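Flavodoxin (Bacillus cereus, PDB 6GAQ) carries FMN as its redox cofactor and probably serves as a low-potential electron donor to a number of redox enzymes. Local coordinates at residues K10-Y15 and V41-E46; M48-L53 and D80-I85. One frame throughout, in Å; residues are numbered along the deposited sequence.

Overall arrangement
Contact 1 belongs to the core of the sheet and is built on the backbone: strand 40-44, outermost in the parallel sheet, pairs with strand 11-16, and the chain holds the pairing into the turn at Met45. Contact 2, its centre about 12 Å from that of contact 1, lies nearer the surface, with Asp49 and Glu51 exposed at its border, and joins the loop after strand 40-44 to the end of helix 73-81. It has one hydrogen bond, from a backbone N-H to a carboxylate, and a small cluster of aliphatic groups. Met48 and Leu53 of contact 2 pack on Leu12 of contact 1, and Met48 also on Ala14.

Contact 1. Residues K10-Y15 and V41-E46; sequences KILIAY and VLQEME
Tyr15 lays its ring beside the backbone of Gln43 and reaches over to Leu42 and Glu44. Its CG stands between the backbone N and the carbonyl carbon (chi1 71°), and the ring extends from there past the neighbouring strand. All three partners meet the ring obliquely, CD2 coming nearest, 3.2 Å from Gln43 O. Farther out, CE2 packs on Leu42 CG, and the OH lies 3.9 Å from Glu44 CG. Ring and Glu44 carboxylate planes are 33° apart. On the same face, Ile13 and Leu42 cross at a slant: Leu42 CG is anti to its backbone N, and CD1 touches Ile13 CG2 at 3.8 Å. Helix 21-35 covers this side through Ala26 and Asp27. On the opposite face Leu12 CD1 approaches Val41 CG1 only loosely, while the bent end of Met45 brings CE to 3.7 Å from Ala14 O.

Between these two layers the strands run parallel, as the two strands of a right-handed beta-alpha-beta crossover through helix 21-35 in the flavodoxin fold. Val41 and Gln43 give their N-H groups to Ile11 O and Ile13 O; Ile13 and Tyr15 return theirs to Val41 O and Gln43 O. Met45 N continues the series to Tyr15 O, approaching from above the carbonyl plane. Ala14 CA lies 3.2 Å from Gln43 O in a CA-H...O contact. The bonding groups are thus all backbone, and side chains add chiefly apolar and ring packing, consistent with a firm strand end where the chain runs on to FMN-binding Ser17.

Contact 2. Residues M48-L53 and D80-I85; sequences MDAEEL and DDLENI
Asp81 turns its carboxylate back to the loop and takes the N-H of Ala50 on OD2 in a fairly straight bond, 3.2 Å from Ala50 N. Its CG is anti to the backbone N (chi1 -160°), which carries the carboxylate over to Ala50; the donor comes from above the carboxylate plane, 60° out of it. The Ala50 methyl points toward the helix end, its CB 3.7 Å from Asp81 O. Asp49 OD1 is 5.0 Å from Asp81 OD2; the nearby like charge would tend to raise the affinity of the Asp81 carboxylate for a proton, an effect the Ala50 N-H bond would offset in part.

In the doubly wound alpha/beta fold of flavodoxins, the contact joins the 3-10 segment that begins at Ala50, between strands 40-44 and 58-63, to the end of helix 73-81 on one side of the sheet. Phe78 of that helix also packs on Ala50 and Leu53.

Leu53 and Leu82 cross at about a right angle, their CD2 methyls 4.0 Å apart, and Leu82 CD2 also touches Ala50 CB. Ile85 has CG1 between the backbone N and the carbonyl carbon (chi1 46°); beyond it CD1 sits 3.5 Å from Ala50 O. Its other branch, CG2, meets Glu51 OE1 at 4.1 Å, where Glu51 and Ile85 lie alongside with their chains running opposite ways.

Contact 1. Residues K10-Y15 and V41-E46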
loop_
_atom_site.group_PDB
_atom_site.type_symbol
_atom_site.label_atom_id
_atom_site.label_comp_id
_atom_site.label_asym_id
_atom_site.label_seq_id
_atom_site.Cartn_x
_atom_site.Cartn_y
_atom_site.Cartn_z
ATOM N N LYS A 10 4.639 1.275 -14.859
ATOM C CA LYS A 10 4.127 -0.046 -14.514
ATOM C C LYS A 10 3.484 -0.083 -13.133
ATOM O O LYS A 10 2.256 -0.034 -13.018
ATOM C CB LYS A 10 5.244 -1.085 -14.597
ATOM C CG LYS A 10 4.781 -2.393 -15.197
ATOM C CD LYS A 10 5.942 -3.281 -15.567
ATOM C CE LYS A 10 5.441 -4.510 -16.288
ATOM N NZ LYS A 10 4.168 -5.011 -15.698
ATOM N N ILE A 11 4.295 -0.189 -12.083
ATOM C CA ILE A 11 3.803 -0.364 -10.721
ATOM C C ILE A 11 4.134 0.877 -9.905
ATOM O O ILE A 11 5.254 1.398 -9.972
ATOM C CB ILE A 11 4.391 -1.629 -10.066
ATOM C CG1 ILE A 11 3.989 -2.873 -10.861
ATOM C CG2 ILE A 11 3.918 -1.755 -8.625
ATOM C CD1 ILE A 11 4.413 -4.176 -10.220
ATOM N N LEU A 12 3.155 1.348 -9.137
ATOM C CA LEU A 12 3.309 2.516 -8.282
ATOM C C LEU A 12 3.124 2.115 -6.825
ATOM O O LEU A 12 2.197 1.370 -6.488
ATOM C CB LEU A 12 2.301 3.609 -8.655
ATOM C CG LEU A 12 1.862 4.566 -7.543
ATOM C CD1 LEU A 12 2.963 5.566 -7.217
ATOM C CD2 LEU A 12 0.578 5.284 -7.927
ATOM N N ILE A 13 4.008 2.614 -5.967
ATOM C CA ILE A 13 3.930 2.393 -4.527
ATOM C C ILE A 13 3.706 3.756 -3.882
ATOM O O ILE A 13 4.643 4.552 -3.749
ATOM C CB ILE A 13 5.185 1.713 -3.971
ATOM C CG1 ILE A 13 5.409 0.363 -4.655
ATOM C CG2 ILE A 13 5.067 1.529 -2.465
ATOM C CD1 ILE A 13 6.713 -0.298 -4.278
ATOM N N ALA A 14 2.467 4.031 -3.487
ATOM C CA ALA A 14 2.115 5.256 -2.782
ATOM C C ALA A 14 1.918 4.927 -1.308
ATOM O O ALA A 14 1.078 4.088 -0.964
ATOM C CB ALA A 14 0.854 5.889 -3.370
ATOM N N TYR A 15 2.691 5.578 -0.442
ATOM C CA TYR A 15 2.699 5.247 0.974
ATOM C C TYR A 15 2.523 6.497 1.824
ATOM O O TYR A 15 2.937 7.595 1.445
ATOM C CB TYR A 15 3.998 4.523 1.376
ATOM C CG TYR A 15 5.232 5.400 1.378
ATOM C CD1 TYR A 15 5.648 6.048 2.536
ATOM C CD2 TYR A 15 5.988 5.571 0.226
ATOM C CE1 TYR A 15 6.774 6.848 2.542
ATOM C CE2 TYR A 15 7.117 6.368 0.223
ATOM C CZ TYR A 15 7.507 7.004 1.384
ATOM O OH TYR A 15 8.630 7.799 1.388
ATOM N N VAL A 41 7.770 3.026 -9.272
ATOM C CA VAL A 41 7.827 4.397 -8.777
ATOM C C VAL A 41 7.400 4.404 -7.316
ATOM O O VAL A 41 6.437 3.726 -6.934
ATOM C CB VAL A 41 6.940 5.333 -9.623
ATOM C CG1 VAL A 41 6.891 6.731 -9.018
ATOM C CG2 VAL A 41 7.446 5.389 -11.057
ATOM N N LEU A 42 8.118 5.168 -6.495
ATOM C CA LEU A 42 7.893 5.232 -5.055
ATOM C C LEU A 42 7.532 6.663 -4.682
ATOM O O LEU A 42 8.349 7.575 -4.851
ATOM C CB LEU A 42 9.141 4.767 -4.298
ATOM C CG LEU A 42 9.071 4.545 -2.788
ATOM C CD1 LEU A 42 8.432 3.202 -2.471
ATOM C CD2 LEU A 42 10.466 4.632 -2.188
ATOM N N GLN A 43 6.316 6.860 -4.171
ATOM C CA GLN A 43 5.809 8.195 -3.888
ATOM C C GLN A 43 5.078 8.217 -2.555
ATOM O O GLN A 43 4.546 7.201 -2.102
ATOM C CB GLN A 43 4.856 8.682 -4.990
ATOM C CG GLN A 43 5.535 9.099 -6.280
ATOM C CD GLN A 43 4.592 9.825 -7.221
ATOM O OE1 GLN A 43 3.413 10.008 -6.918
ATOM N NE2 GLN A 43 5.108 10.241 -8.371
ATOM N N GLU A 44 5.060 9.392 -1.931
ATOM C CA GLU A 44 4.182 9.636 -0.797
ATOM C C GLU A 44 2.794 10.018 -1.299
ATOM O O GLU A 44 2.645 10.681 -2.329
ATOM C CB GLU A 44 4.743 10.743 0.099
ATOM C CG GLU A 44 6.249 10.673 0.321
ATOM C CD GLU A 44 6.732 11.654 1.375
ATOM O OE1 GLU A 44 5.893 12.156 2.153
ATOM O OE2 GLU A 44 7.951 11.926 1.425
ATOM N N MET A 45 1.768 9.587 -0.564
ATOM C CA MET A 45 0.397 9.794 -1.012
ATOM C C MET A 45 -0.174 11.144 -0.598
ATOM O O MET A 45 -1.200 11.560 -1.147
ATOM C CB MET A 45 -0.510 8.678 -0.487
ATOM C CG MET A 45 -0.590 8.588 1.024
ATOM S SD MET A 45 -1.926 7.504 1.563
ATOM C CE MET A 45 -1.716 6.127 0.437
ATOM N N GLU A 46 0.453 11.829 0.352
ATOM C CA GLU A 46 0.011 13.166 0.715
ATOM C C GLU A 46 0.282 14.138 -0.427
ATOM O O GLU A 46 1.300 14.050 -1.119
ATOM C CB GLU A 46 0.714 13.627 1.996
ATOM C CG GLU A 46 0.613 15.121 2.293
ATOM C CD GLU A 46 1.648 15.940 1.548
ATOM O OE1 GLU A 46 2.715 15.391 1.198
ATOM O OE2 GLU A 46 1.375 17.125 1.282
#

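Contact 2. Residues M48-L53 and D80-I85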
loop_
_atom_site.group_PDB
_atom_site.type_symbol
_atom_site.label_atom_id
_atom_site.label_comp_id
_atom_site.label_asym_id
_atom_site.label_seq_id
_atom_site.Cartn_x
_atom_site.Cartn_y
_atom_site.Cartn_z
ATOM N N MET A 48 -0.783 14.227 -3.155
ATOM C CA MET A 48 -0.725 13.484 -4.404
ATOM C C MET A 48 -2.129 13.400 -4.990
ATOM O O MET A 48 -3.020 12.789 -4.390
ATOM C CB MET A 48 -0.150 12.088 -4.164
ATOM C CG MET A 48 -0.227 11.148 -5.352
ATOM S SD MET A 48 0.367 9.500 -4.925
ATOM C CE MET A 48 0.334 8.702 -6.527
ATOM N N ASP A 49 -2.324 14.024 -6.148
ATOM C CA ASP A 49 -3.602 13.935 -6.835
ATOM C C ASP A 49 -3.838 12.502 -7.294
ATOM O O ASP A 49 -3.007 11.918 -7.996
ATOM C CB ASP A 49 -3.628 14.895 -8.024
ATOM C CG ASP A 49 -3.235 16.306 -7.637
ATOM O OD1 ASP A 49 -4.128 17.086 -7.245
ATOM O OD2 ASP A 49 -2.030 16.630 -7.713
ATOM N N ALA A 50 -4.975 11.933 -6.891
ATOM C CA ALA A 50 -5.259 10.525 -7.145
ATOM C C ALA A 50 -5.412 10.195 -8.625
ATOM O O ALA A 50 -5.505 9.012 -8.967
ATOM C CB ALA A 50 -6.521 10.103 -6.390
ATOM N N GLU A 51 -5.442 11.200 -9.505
ATOM C CA GLU A 51 -5.528 10.940 -10.937
ATOM C C GLU A 51 -4.299 10.215 -11.470
ATOM O O GLU A 51 -4.387 9.547 -12.506
ATOM C CB GLU A 51 -5.713 12.255 -11.697
ATOM C CG GLU A 51 -7.134 12.792 -11.696
ATOM C CD GLU A 51 -7.875 12.475 -12.979
ATOM O OE1 GLU A 51 -9.120 12.576 -12.990
ATOM O OE2 GLU A 51 -7.212 12.124 -13.978
ATOM N N GLU A 52 -3.162 10.328 -10.781
ATOM C CA GLU A 52 -1.902 9.794 -11.287
ATOM C C GLU A 52 -1.897 8.273 -11.387
ATOM O O GLU A 52 -1.065 7.717 -12.112
ATOM C CB GLU A 52 -0.749 10.252 -10.392
ATOM C CG GLU A 52 -0.606 11.763 -10.280
ATOM C CD GLU A 52 0.328 12.176 -9.157
ATOM O OE1 GLU A 52 -0.093 12.973 -8.292
ATOM O OE2 GLU A 52 1.484 11.701 -9.137
ATOM N N LEU A 53 -2.802 7.589 -10.681
ATOM C CA LEU A 53 -2.757 6.132 -10.614
ATOM C C LEU A 53 -3.087 5.464 -11.942
ATOM O O LEU A 53 -2.697 4.312 -12.153
ATOM C CB LEU A 53 -3.717 5.625 -9.534
ATOM C CG LEU A 53 -3.207 5.517 -8.094
ATOM C CD1 LEU A 53 -2.833 6.878 -7.525
ATOM C CD2 LEU A 53 -4.250 4.840 -7.218
ATOM N N ASP A 80 -10.299 9.902 0.318
ATOM C CA ASP A 80 -11.466 10.577 -0.236
ATOM C C ASP A 80 -11.208 11.047 -1.662
ATOM O O ASP A 80 -12.136 11.093 -2.478
ATOM C CB ASP A 80 -11.863 11.762 0.648
ATOM C CG ASP A 80 -12.485 11.330 1.963
ATOM O OD1 ASP A 80 -12.747 10.121 2.135
ATOM O OD2 ASP A 80 -12.714 12.204 2.825
ATOM N N ASP A 81 -9.957 11.393 -1.978
ATOM C CA ASP A 81 -9.605 11.834 -3.324
ATOM C C ASP A 81 -9.831 10.747 -4.365
ATOM O O ASP A 81 -10.033 11.065 -5.543
ATOM C CB ASP A 81 -8.144 12.286 -3.357
ATOM C CG ASP A 81 -7.835 13.184 -4.534
ATOM O OD1 ASP A 81 -8.776 13.561 -5.263
ATOM O OD2 ASP A 81 -6.647 13.516 -4.729
ATOM N N LEU A 82 -9.801 9.476 -3.964
ATOM C CA LEU A 82 -10.009 8.387 -4.908
ATOM C C LEU A 82 -11.445 8.302 -5.403
ATOM O O LEU A 82 -11.701 7.583 -6.372
ATOM C CB LEU A 82 -9.609 7.055 -4.265
ATOM C CG LEU A 82 -8.112 6.819 -4.046
ATOM C CD1 LEU A 82 -7.877 5.854 -2.895
ATOM C CD2 LEU A 82 -7.456 6.298 -5.312
ATOM N N GLU A 83 -12.373 9.043 -4.787
ATOM C CA GLU A 83 -13.800 8.864 -5.047
ATOM C C GLU A 83 -14.165 9.044 -6.517
ATOM O O GLU A 83 -15.172 8.492 -6.975
ATOM C CB GLU A 83 -14.602 9.841 -4.179
ATOM C CG GLU A 83 -16.119 9.747 -4.315
ATOM C CD GLU A 83 -16.675 8.425 -3.824
ATOM O OE1 GLU A 83 -16.089 7.843 -2.887
ATOM O OE2 GLU A 83 -17.699 7.968 -4.375
ATOM N N ASN A 84 -13.361 9.786 -7.275
ATOM C CA ASN A 84 -13.734 10.214 -8.618
ATOM C C ASN A 84 -12.785 9.685 -9.687
ATOM O O ASN A 84 -12.422 10.406 -10.619
ATOM C CB ASN A 84 -13.806 11.736 -8.697
ATOM C CG ASN A 84 -15.122 12.285 -8.191
ATOM O OD1 ASN A 84 -15.976 11.544 -7.706
ATOM N ND2 ASN A 84 -15.299 13.596 -8.314
ATOM N N ILE A 85 -12.377 8.421 -9.589
ATOM C CA ILE A 85 -11.559 7.799 -10.628
ATOM C C ILE A 85 -11.977 6.347 -10.800
ATOM O O ILE A 85 -12.341 5.670 -9.832
ATOM C CB ILE A 85 -10.047 7.890 -10.326
ATOM C CG1 ILE A 85 -9.748 7.503 -8.879
ATOM C CG2 ILE A 85 -9.509 9.275 -10.648
ATOM C CD1 ILE A 85 -8.337 7.008 -8.683
#